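Local coordinates for protein CsuC (Acinetobacter baumannii, PDB 6FJY) that probably chaperones subunits of archaic Csu pili, here holding the tip adhesin CsuE in a pre-assembly complex through donor-strand complementation, at residues A20-N25 against G67-L72; D30-I35 against P59-I64; R89-E94 against Q113-I118. All coordinates share one frame; numbering follows the deposited sequence.

Contact 1: A20-N25 against G67-L72; sequences AVWLQN and GEKHML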
loop_
_atom_site.group_PDB
_atom_site.type_symbol
_atom_site.label_atom_id
_atom_site.label_comp_id
_atom_site.label_asym_id
_atom_site.label_seq_id
_atom_site.Cartn_x
_atom_site.Cartn_y
_atom_site.Cartn_z
ATOM N N ALA A 20 8.335 -5.458 0.004
ATOM C CA ALA A 20 8.785 -4.424 -0.918
ATOM C C ALA A 20 7.840 -3.230 -0.894
ATOM O O ALA A 20 6.623 -3.381 -0.748
ATOM C CB ALA A 20 8.895 -4.975 -2.357
ATOM N N VAL A 21 8.420 -2.043 -1.038
ATOM C CA VAL A 21 7.685 -0.804 -1.249
ATOM C C VAL A 21 8.236 -0.171 -2.515
ATOM O O VAL A 21 9.451 -0.170 -2.729
ATOM C CB VAL A 21 7.798 0.161 -0.055
ATOM C CG1 VAL A 21 7.181 1.502 -0.405
ATOM C CG2 VAL A 21 7.089 -0.429 1.184
ATOM N N TRP A 22 7.347 0.305 -3.379
ATOM C CA TRP A 22 7.749 0.857 -4.660
ATOM C C TRP A 22 7.881 2.366 -4.570
ATOM O O TRP A 22 7.071 3.042 -3.931
ATOM C CB TRP A 22 6.758 0.461 -5.749
ATOM C CG TRP A 22 6.770 -1.006 -5.983
ATOM C CD1 TRP A 22 5.813 -1.896 -5.616
ATOM C CD2 TRP A 22 7.805 -1.765 -6.615
ATOM N NE1 TRP A 22 6.180 -3.166 -5.984
ATOM C CE2 TRP A 22 7.400 -3.114 -6.602
ATOM C CE3 TRP A 22 9.026 -1.438 -7.206
ATOM C CZ2 TRP A 22 8.176 -4.135 -7.146
ATOM C CZ3 TRP A 22 9.792 -2.457 -7.758
ATOM C CH2 TRP A 22 9.370 -3.786 -7.711
ATOM N N LEU A 23 8.933 2.880 -5.197
ATOM C CA LEU A 23 9.194 4.308 -5.307
ATOM C C LEU A 23 9.216 4.638 -6.790
ATOM O O LEU A 23 10.090 4.149 -7.516
ATOM C CB LEU A 23 10.543 4.646 -4.679
ATOM C CG LEU A 23 10.593 4.460 -3.162
ATOM C CD1 LEU A 23 11.966 4.831 -2.610
ATOM C CD2 LEU A 23 9.473 5.225 -2.474
ATOM N N GLN A 24 8.269 5.465 -7.234
ATOM C CA GLN A 24 8.113 5.769 -8.644
ATOM C C GLN A 24 7.977 7.275 -8.854
ATOM O O GLN A 24 7.146 7.930 -8.221
ATOM C CB GLN A 24 6.909 5.010 -9.215
ATOM C CG GLN A 24 6.792 5.077 -10.736
ATOM C CD GLN A 24 5.836 4.036 -11.259
ATOM O OE1 GLN A 24 5.233 3.296 -10.481
ATOM N NE2 GLN A 24 5.696 3.959 -12.570
ATOM N N ASN A 25 8.830 7.816 -9.720
ATOM C CA ASN A 25 8.809 9.223 -10.117
ATOM C C ASN A 25 8.110 9.326 -11.465
ATOM O O ASN A 25 8.658 8.895 -12.489
ATOM C CB ASN A 25 10.230 9.782 -10.201
ATOM C CG ASN A 25 10.267 11.283 -10.443
ATOM O OD1 ASN A 25 9.392 11.857 -11.095
ATOM N ND2 ASN A 25 11.308 11.926 -9.930
ATOM N N GLY A 67 10.726 9.074 -14.445
ATOM C CA GLY A 67 10.369 7.830 -15.090
ATOM C C GLY A 67 10.927 6.585 -14.441
ATOM O O GLY A 67 10.691 5.483 -14.954
ATOM N N GLU A 68 11.675 6.713 -13.349
ATOM C CA GLU A 68 12.258 5.543 -12.719
ATOM C C GLU A 68 11.293 4.926 -11.720
ATOM O O GLU A 68 10.386 5.582 -11.197
ATOM C CB GLU A 68 13.576 5.877 -12.029
ATOM C CG GLU A 68 14.678 6.200 -13.029
ATOM C CD GLU A 68 16.011 6.242 -12.374
ATOM O OE1 GLU A 68 16.024 6.573 -11.170
ATOM O OE2 GLU A 68 17.032 5.947 -13.046
ATOM N N LYS A 69 11.479 3.631 -11.502
ATOM C CA LYS A 69 10.734 2.859 -10.519
ATOM C C LYS A 69 11.749 2.023 -9.753
ATOM O O LYS A 69 12.415 1.156 -10.333
ATOM C CB LYS A 69 9.672 1.988 -11.195
ATOM C CG LYS A 69 8.779 1.215 -10.237
ATOM C CD LYS A 69 7.746 0.425 -11.004
ATOM C CE LYS A 69 6.907 -0.446 -10.075
ATOM N NZ LYS A 69 5.897 -1.265 -10.851
ATOM N N HIS A 70 11.916 2.318 -8.474
ATOM C CA HIS A 70 12.841 1.580 -7.631
ATOM C C HIS A 70 12.064 0.754 -6.612
ATOM O O HIS A 70 10.974 1.134 -6.180
ATOM C CB HIS A 70 13.809 2.518 -6.894
ATOM C CG HIS A 70 14.751 3.265 -7.787
ATOM N ND1 HIS A 70 16.059 3.524 -7.426
ATOM C CD2 HIS A 70 14.577 3.838 -9.002
ATOM C CE1 HIS A 70 16.658 4.194 -8.396
ATOM N NE2 HIS A 70 15.783 4.395 -9.365
ATOM N N MET A 71 12.629 -0.383 -6.233
ATOM C CA MET A 71 12.071 -1.163 -5.140
ATOM C C MET A 71 12.813 -0.805 -3.862
ATOM O O MET A 71 14.037 -0.634 -3.863
ATOM C CB MET A 71 12.131 -2.663 -5.427
ATOM C CG MET A 71 11.421 -3.526 -4.390
ATOM S SD MET A 71 11.663 -5.268 -4.674
ATOM C CE MET A 71 13.234 -5.366 -4.041
ATOM N N LEU A 72 12.045 -0.616 -2.797
ATOM C CA LEU A 72 12.563 -0.461 -1.448
ATOM C C LEU A 72 12.324 -1.782 -0.728
ATOM O O LEU A 72 11.181 -2.152 -0.450
ATOM C CB LEU A 72 11.895 0.712 -0.738
ATOM C CG LEU A 72 12.048 0.824 0.785
ATOM C CD1 LEU A 72 13.518 0.882 1.231
ATOM C CD2 LEU A 72 11.295 2.046 1.272
#

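Contact 2: D30-I35 against P59-I64; sequences DAMVQI and PPVAKI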
loop_
_atom_site.group_PDB
_atom_site.type_symbol
_atom_site.label_atom_id
_atom_site.label_comp_id
_atom_site.label_asym_id
_atom_site.label_seq_id
_atom_site.Cartn_x
_atom_site.Cartn_y
_atom_site.Cartn_z
ATOM N N ASP A 30 14.187 14.995 -11.446
ATOM C CA ASP A 30 14.742 13.987 -10.561
ATOM C C ASP A 30 14.493 14.355 -9.099
ATOM O O ASP A 30 14.255 15.517 -8.752
ATOM C CB ASP A 30 16.243 13.818 -10.801
ATOM C CG ASP A 30 16.564 13.460 -12.238
ATOM O OD1 ASP A 30 15.615 13.200 -12.998
ATOM O OD2 ASP A 30 17.758 13.431 -12.597
ATOM N N ALA A 31 14.563 13.335 -8.236
ATOM C CA ALA A 31 14.382 13.490 -6.799
ATOM C C ALA A 31 15.348 12.575 -6.059
ATOM O O ALA A 31 15.747 11.526 -6.568
ATOM C CB ALA A 31 12.947 13.168 -6.378
ATOM N N MET A 32 15.755 13.006 -4.871
ATOM C CA MET A 32 16.575 12.210 -3.972
ATOM C C MET A 32 15.709 11.749 -2.813
ATOM O O MET A 32 14.907 12.523 -2.275
ATOM C CB MET A 32 17.773 13.008 -3.443
ATOM C CG MET A 32 18.767 12.195 -2.597
ATOM S SD MET A 32 19.885 11.189 -3.579
ATOM C CE MET A 32 20.321 12.403 -4.803
ATOM N N VAL A 33 15.886 10.490 -2.422
ATOM C CA VAL A 33 15.089 9.868 -1.375
ATOM C C VAL A 33 16.007 9.217 -0.352
ATOM O O VAL A 33 16.885 8.425 -0.711
ATOM C CB VAL A 33 14.127 8.821 -1.966
ATOM C CG1 VAL A 33 13.288 8.214 -0.887
ATOM C CG2 VAL A 33 13.259 9.469 -3.031
ATOM N N GLN A 34 15.770 9.517 0.915
ATOM C CA GLN A 34 16.389 8.842 2.044
ATOM C C GLN A 34 15.330 7.991 2.723
ATOM O O GLN A 34 14.169 8.400 2.819
ATOM C CB GLN A 34 16.971 9.833 3.053
ATOM C CG GLN A 34 17.693 9.158 4.215
ATOM C CD GLN A 34 17.916 10.084 5.401
ATOM O OE1 GLN A 34 17.397 11.198 5.442
ATOM N NE2 GLN A 34 18.679 9.616 6.382
ATOM N N ILE A 35 15.724 6.791 3.140
ATOM C CA ILE A 35 14.828 5.817 3.748
ATOM C C ILE A 35 15.411 5.397 5.088
ATOM O O ILE A 35 16.578 5.006 5.160
ATOM C CB ILE A 35 14.630 4.591 2.841
ATOM C CG1 ILE A 35 14.109 5.025 1.467
ATOM C CG2 ILE A 35 13.640 3.646 3.449
ATOM C CD1 ILE A 35 15.207 5.227 0.430
ATOM N N PRO A 59 17.538 0.260 -0.739
ATOM C CA PRO A 59 18.701 0.985 -0.231
ATOM C C PRO A 59 18.319 1.995 0.852
ATOM O O PRO A 59 17.144 2.324 0.978
ATOM C CB PRO A 59 19.211 1.714 -1.478
ATOM C CG PRO A 59 17.935 2.088 -2.184
ATOM C CD PRO A 59 16.973 0.911 -1.938
ATOM N N PRO A 60 19.293 2.465 1.635
ATOM C CA PRO A 60 18.992 3.551 2.583
ATOM C C PRO A 60 18.867 4.919 1.911
ATOM O O PRO A 60 18.291 5.833 2.510
ATOM C CB PRO A 60 20.155 3.485 3.587
ATOM C CG PRO A 60 21.281 2.876 2.797
ATOM C CD PRO A 60 20.662 1.934 1.811
ATOM N N VAL A 61 19.426 5.100 0.717
ATOM C CA VAL A 61 19.286 6.329 -0.068
ATOM C C VAL A 61 19.201 5.967 -1.543
ATOM O O VAL A 61 19.923 5.084 -2.017
ATOM C CB VAL A 61 20.450 7.331 0.116
ATOM C CG1 VAL A 61 20.096 8.649 -0.587
ATOM C CG2 VAL A 61 20.741 7.591 1.581
ATOM N N ALA A 62 18.338 6.665 -2.277
ATOM C CA ALA A 62 18.236 6.432 -3.710
ATOM C C ALA A 62 17.929 7.729 -4.441
ATOM O O ALA A 62 17.230 8.609 -3.927
ATOM C CB ALA A 62 17.150 5.407 -4.046
ATOM N N LYS A 63 18.443 7.816 -5.666
ATOM C CA LYS A 63 18.088 8.870 -6.604
ATOM C C LYS A 63 17.022 8.301 -7.529
ATOM O O LYS A 63 17.260 7.298 -8.212
ATOM C CB LYS A 63 19.308 9.342 -7.391
ATOM C CG LYS A 63 19.069 10.549 -8.294
ATOM C CD LYS A 63 20.320 10.895 -9.098
ATOM C CE LYS A 63 21.517 11.173 -8.198
ATOM N NZ LYS A 63 22.692 11.675 -8.979
ATOM N N ILE A 64 15.840 8.907 -7.507
ATOM C CA ILE A 64 14.717 8.468 -8.325
ATOM C C ILE A 64 14.570 9.497 -9.435
ATOM O O ILE A 64 13.962 10.557 -9.233
ATOM C CB ILE A 64 13.421 8.331 -7.518
ATOM C CG1 ILE A 64 13.699 7.641 -6.185
ATOM C CG2 ILE A 64 12.392 7.533 -8.317
ATOM C CD1 ILE A 64 14.168 6.221 -6.335
#

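Contact 3: R89-E94 against Q113-I118; sequences RLIVDE and QMRYSI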
loop_
_atom_site.group_PDB
_atom_site.type_symbol
_atom_site.label_atom_id
_atom_site.label_comp_id
_atom_site.label_asym_id
_atom_site.label_seq_id
_atom_site.Cartn_x
_atom_site.Cartn_y
_atom_site.Cartn_z
ATOM N N ARG A 89 8.032 2.486 12.082
ATOM C CA ARG A 89 7.649 3.587 11.201
ATOM C C ARG A 89 8.665 3.624 10.079
ATOM O O ARG A 89 9.872 3.690 10.340
ATOM C CB ARG A 89 7.634 4.941 11.912
ATOM C CG ARG A 89 6.646 5.073 13.082
ATOM C CD ARG A 89 5.175 4.985 12.721
ATOM N NE ARG A 89 4.729 6.035 11.825
ATOM C CZ ARG A 89 3.453 6.311 11.588
ATOM N NH1 ARG A 89 2.491 5.622 12.191
ATOM N NH2 ARG A 89 3.137 7.270 10.737
ATOM N N LEU A 90 8.180 3.533 8.842
ATOM C CA LEU A 90 8.998 3.770 7.662
ATOM C C LEU A 90 8.992 5.270 7.381
ATOM O O LEU A 90 7.919 5.876 7.275
ATOM C CB LEU A 90 8.443 2.992 6.472
ATOM C CG LEU A 90 9.002 3.344 5.097
ATOM C CD1 LEU A 90 10.482 3.119 5.053
ATOM C CD2 LEU A 90 8.295 2.569 3.999
ATOM N N ILE A 91 10.183 5.871 7.294
ATOM C CA ILE A 91 10.325 7.305 7.055
ATOM C C ILE A 91 11.118 7.506 5.769
ATOM O O ILE A 91 12.317 7.196 5.711
ATOM C CB ILE A 91 11.010 8.034 8.217
ATOM C CG1 ILE A 91 10.275 7.818 9.538
ATOM C CG2 ILE A 91 11.059 9.524 7.905
ATOM C CD1 ILE A 91 8.908 8.413 9.564
ATOM N N VAL A 92 10.471 8.058 4.749
ATOM C CA VAL A 92 11.158 8.379 3.506
ATOM C C VAL A 92 11.028 9.873 3.216
ATOM O O VAL A 92 9.923 10.437 3.231
ATOM C CB VAL A 92 10.698 7.500 2.324
ATOM C CG1 VAL A 92 9.666 6.457 2.754
ATOM C CG2 VAL A 92 10.288 8.327 1.125
ATOM N N ASP A 93 12.176 10.512 3.018
ATOM C CA ASP A 93 12.296 11.945 2.796
ATOM C C ASP A 93 12.547 12.198 1.310
ATOM O O ASP A 93 13.540 11.709 0.757
ATOM C CB ASP A 93 13.440 12.492 3.643
ATOM C CG ASP A 93 13.089 12.565 5.113
ATOM O OD1 ASP A 93 12.130 13.283 5.444
ATOM O OD2 ASP A 93 13.759 11.897 5.935
ATOM N N GLU A 94 11.657 12.963 0.670
ATOM C CA GLU A 94 11.659 13.174 -0.778
ATOM C C GLU A 94 12.080 14.605 -1.088
ATOM O O GLU A 94 11.387 15.556 -0.707
ATOM C CB GLU A 94 10.276 12.884 -1.374
ATOM C CG GLU A 94 10.182 12.928 -2.915
ATOM C CD GLU A 94 9.650 14.261 -3.448
ATOM O OE1 GLU A 94 9.399 15.179 -2.639
ATOM O OE2 GLU A 94 9.478 14.394 -4.678
ATOM N N GLN A 113 9.798 20.203 0.673
ATOM C CA GLN A 113 10.187 18.824 0.447
ATOM C C GLN A 113 9.281 17.932 1.288
ATOM O O GLN A 113 8.713 18.378 2.286
ATOM C CB GLN A 113 11.663 18.620 0.774
ATOM C CG GLN A 113 12.028 18.860 2.211
ATOM C CD GLN A 113 13.529 18.770 2.437
ATOM O OE1 GLN A 113 14.321 19.061 1.540
ATOM N NE2 GLN A 113 13.924 18.379 3.639
ATOM N N MET A 114 9.083 16.697 0.825
ATOM C CA MET A 114 8.128 15.773 1.429
ATOM C C MET A 114 8.794 14.848 2.428
ATOM O O MET A 114 9.987 14.548 2.338
ATOM C CB MET A 114 7.421 14.907 0.378
ATOM C CG MET A 114 6.630 15.658 -0.657
ATOM S SD MET A 114 5.538 16.860 0.053
ATOM C CE MET A 114 6.437 18.250 -0.548
ATOM N N ARG A 115 7.993 14.394 3.386
ATOM C CA ARG A 115 8.380 13.354 4.323
ATOM C C ARG A 115 7.176 12.448 4.544
ATOM O O ARG A 115 6.108 12.916 4.948
ATOM C CB ARG A 115 8.859 13.956 5.642
ATOM C CG ARG A 115 9.323 12.937 6.689
ATOM C CD ARG A 115 9.972 13.682 7.839
ATOM N NE ARG A 115 10.628 12.803 8.798
ATOM C CZ ARG A 115 10.393 12.812 10.105
ATOM N NH1 ARG A 115 9.515 13.663 10.618
ATOM N NH2 ARG A 115 11.045 11.977 10.901
ATOM N N TYR A 116 7.343 11.161 4.270
ATOM C CA TYR A 116 6.286 10.177 4.453
ATOM C C TYR A 116 6.573 9.381 5.711
ATOM O O TYR A 116 7.639 8.764 5.830
ATOM C CB TYR A 116 6.177 9.236 3.254
ATOM C CG TYR A 116 5.635 9.887 2.005
ATOM C CD1 TYR A 116 6.472 10.581 1.138
ATOM C CD2 TYR A 116 4.293 9.777 1.674
ATOM C CE1 TYR A 116 5.974 11.176 -0.011
ATOM C CE2 TYR A 116 3.784 10.372 0.527
ATOM C CZ TYR A 116 4.628 11.066 -0.309
ATOM O OH TYR A 116 4.134 11.648 -1.447
ATOM N N SER A 117 5.639 9.426 6.653
ATOM C CA SER A 117 5.657 8.571 7.833
ATOM C C SER A 117 4.653 7.449 7.588
ATOM O O SER A 117 3.444 7.687 7.494
ATOM C CB SER A 117 5.330 9.355 9.103
ATOM O OG SER A 117 5.425 8.507 10.240
ATOM N N ILE A 118 5.159 6.231 7.443
ATOM C CA ILE A 118 4.382 5.103 6.961
ATOM C C ILE A 118 4.393 4.002 8.027
ATOM O O ILE A 118 5.468 3.614 8.486
ATOM C CB ILE A 118 4.916 4.572 5.622
ATOM C CG1 ILE A 118 4.507 5.532 4.489
ATOM C CG2 ILE A 118 4.449 3.159 5.372
ATOM C CD1 ILE A 118 5.180 5.223 3.165
#

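Contact 1: A20-N25 against G67-L72
The close-packed part of this contact is the side carrying Val-21, Leu-23 and Leu-72, all buried. Leu-72 CB lies 3.3 Å from Val-21 O, and with CG anti to the backbone N its CD2 comes 4.2 Å from Val-21 CB. Backbone bonds fix the spacing: Val-21 and Leu-72 exchange two, Leu-72 N reaching Val-21 O at 2.6 Å, and Leu-23 and His-70 another two. The strands run antiparallel at 154° within the Ig-like N-terminal domain of a PapD-type chaperone, and strand 3-6 adjoins the other edge of 20-25, its Ile-5 touching both Val-21 and Leu-23. The face of Trp-22, Gln-24, Lys-69 and Met-71 is the more solvent-exposed one, although its indole is closely sandwiched: Lys-69, fully extended, lays CE over one face, with NZ 4.8 Å from the centroid of the Trp-22 six-membered ring in a cation-pi contact, and Met-71 CG covers the opposite face 4.0 Å from that centroid. The Met-71 chain, extended to SD (chi1 and chi2 both -174°), brings SD 3.6 Å from Ala-20 CB. On the face of Leu-23, partly exposed His-70 donates from NE2 to OE1 of Glu-68, in the preceding loop, at 2.8 Å, from above the carboxylate plane.

Contact 2: D30-I35 against P59-I64
Segments 30-35 and 59-64 pair antiparallel, their strand axes 4.7 Å apart at closest approach and inclined at 158°. They are neighbouring strands of the Ig-like N-terminal domain of the PapD chaperone family. Ala-31 with Ile-64 and Val-33 with Ala-62 form hydrogen-bonded pairs, each with two reciprocal N-H to O bonds, and Ile-35 N adds a fifth bond to Pro-60 O at 2.8 Å. That last donor stands 37° above the carbonyl plane, whereas Val-33 N meets Ala-62 O nearly along the C=O axis. The pairing therefore reaches one residue back from the regular part 61-64, into the break of strand 55-64, where Pro-59 follows a cis peptide bond and Pro-60 supplies the acceptor.

Side chains divide between two faces. On the buried one, Val-33 CG2, beside its own backbone N, touches Ile-64 CG1 at 3.7 Å; Phe-3 of strand 3-6 packs on both residues. On the more exposed one, Met-32 bends back at chi2 (79°) and chi3, so that SD passes 3.9 Å from Val-61 CG1 and CE rests 3.8 Å from Lys-63 CE, the methionine crossing both partners obliquely. Gln-34 has its backbone paired to strand 85-95 on the far edge of 31-41. At the proline end, Ile-35 projects its CD1 to within 3.5 Å of Pro-59 O.

Contact 3: R89-E94 against Q113-I118
Arg-89 and Ser-117 make the tightest side-chain contact. The arginine folds back, with chi1, chi2 and chi3 all close to -60°, and NH2 donates in the guanidinium plane to Ser-117 OG at 2.6 Å; a weak second bond runs from Arg-89 NE to Ser-117 OG at 3.0 Å. One hydroxyl oxygen, anti to its backbone N, thus receives two N-H groups along one edge of the guanidinium. Next on this face, Ile-91 CG2 comes 3.4 Å from Arg-115 NE and its CD1 rests over one face of the same guanidinium. Asp-93 lies alongside the extended Arg-115, their carboxylate and guanidinium planes only 8° apart, yet the salt bridge is long: Asp-93 OD1 to Arg-115 NE is 3.7 Å, and OD1 sits closer to the aliphatic CG of Arg-115, at 3.1 Å.

The other face is apolar. Leu-90 and Ile-118 point the same way, CB to CB 4.0 Å, and Ile-5 of strand 3-6 backs Val-92, Tyr-116 and Ile-118. Glu-94 is an exception: its buried OE1 has no polar partner and faces Met-114 CG at 3.4 Å, which might raise the acid's pKa.

Six backbone bonds in three reciprocal pairs hold the register, at 168° between strand directions. Further out, Trp-40 meets Arg-89 in a cation-pi contact, while NH2 of Arg-89 forms a salt bridge with the backbone of the other protein chain, the CsuE subunit, consistent with anchoring of a terminal carboxylate. Residues Gln-113 to Ser-117 pair in parallel with a strand of that chain, and Met-114 and Tyr-116 pack on its apolar side chains: the signature of donor-strand complementation, with strand 109-123 as donor.

How the contacts relate
The contacts form a succession within the Ig-like N-terminal domain toward the subunit-binding edge. Contact 2 is nested in sequence within contact 1, their centres about 10 Å apart; Asn-25 ND2 bonds Ile-64 O at 3.1 Å while its OD1 accepts from Gly-27 N, and the His-70 ring packs on Ile-64. Contact 3 follows, its centre about 11 Å from that of contact 2, where Asp-93 N meets Gln-34 O at 2.9 Å, a probable hydrogen bond. Contacts 1 and 3, about 14 Å apart, meet inside the sandwich, Leu-72 CD2 lying 4.0 Å from Leu-90 CD1. Contact 3 adjoins the bound subunit most extensively, and no other protein chain of the assembly touches contact 2.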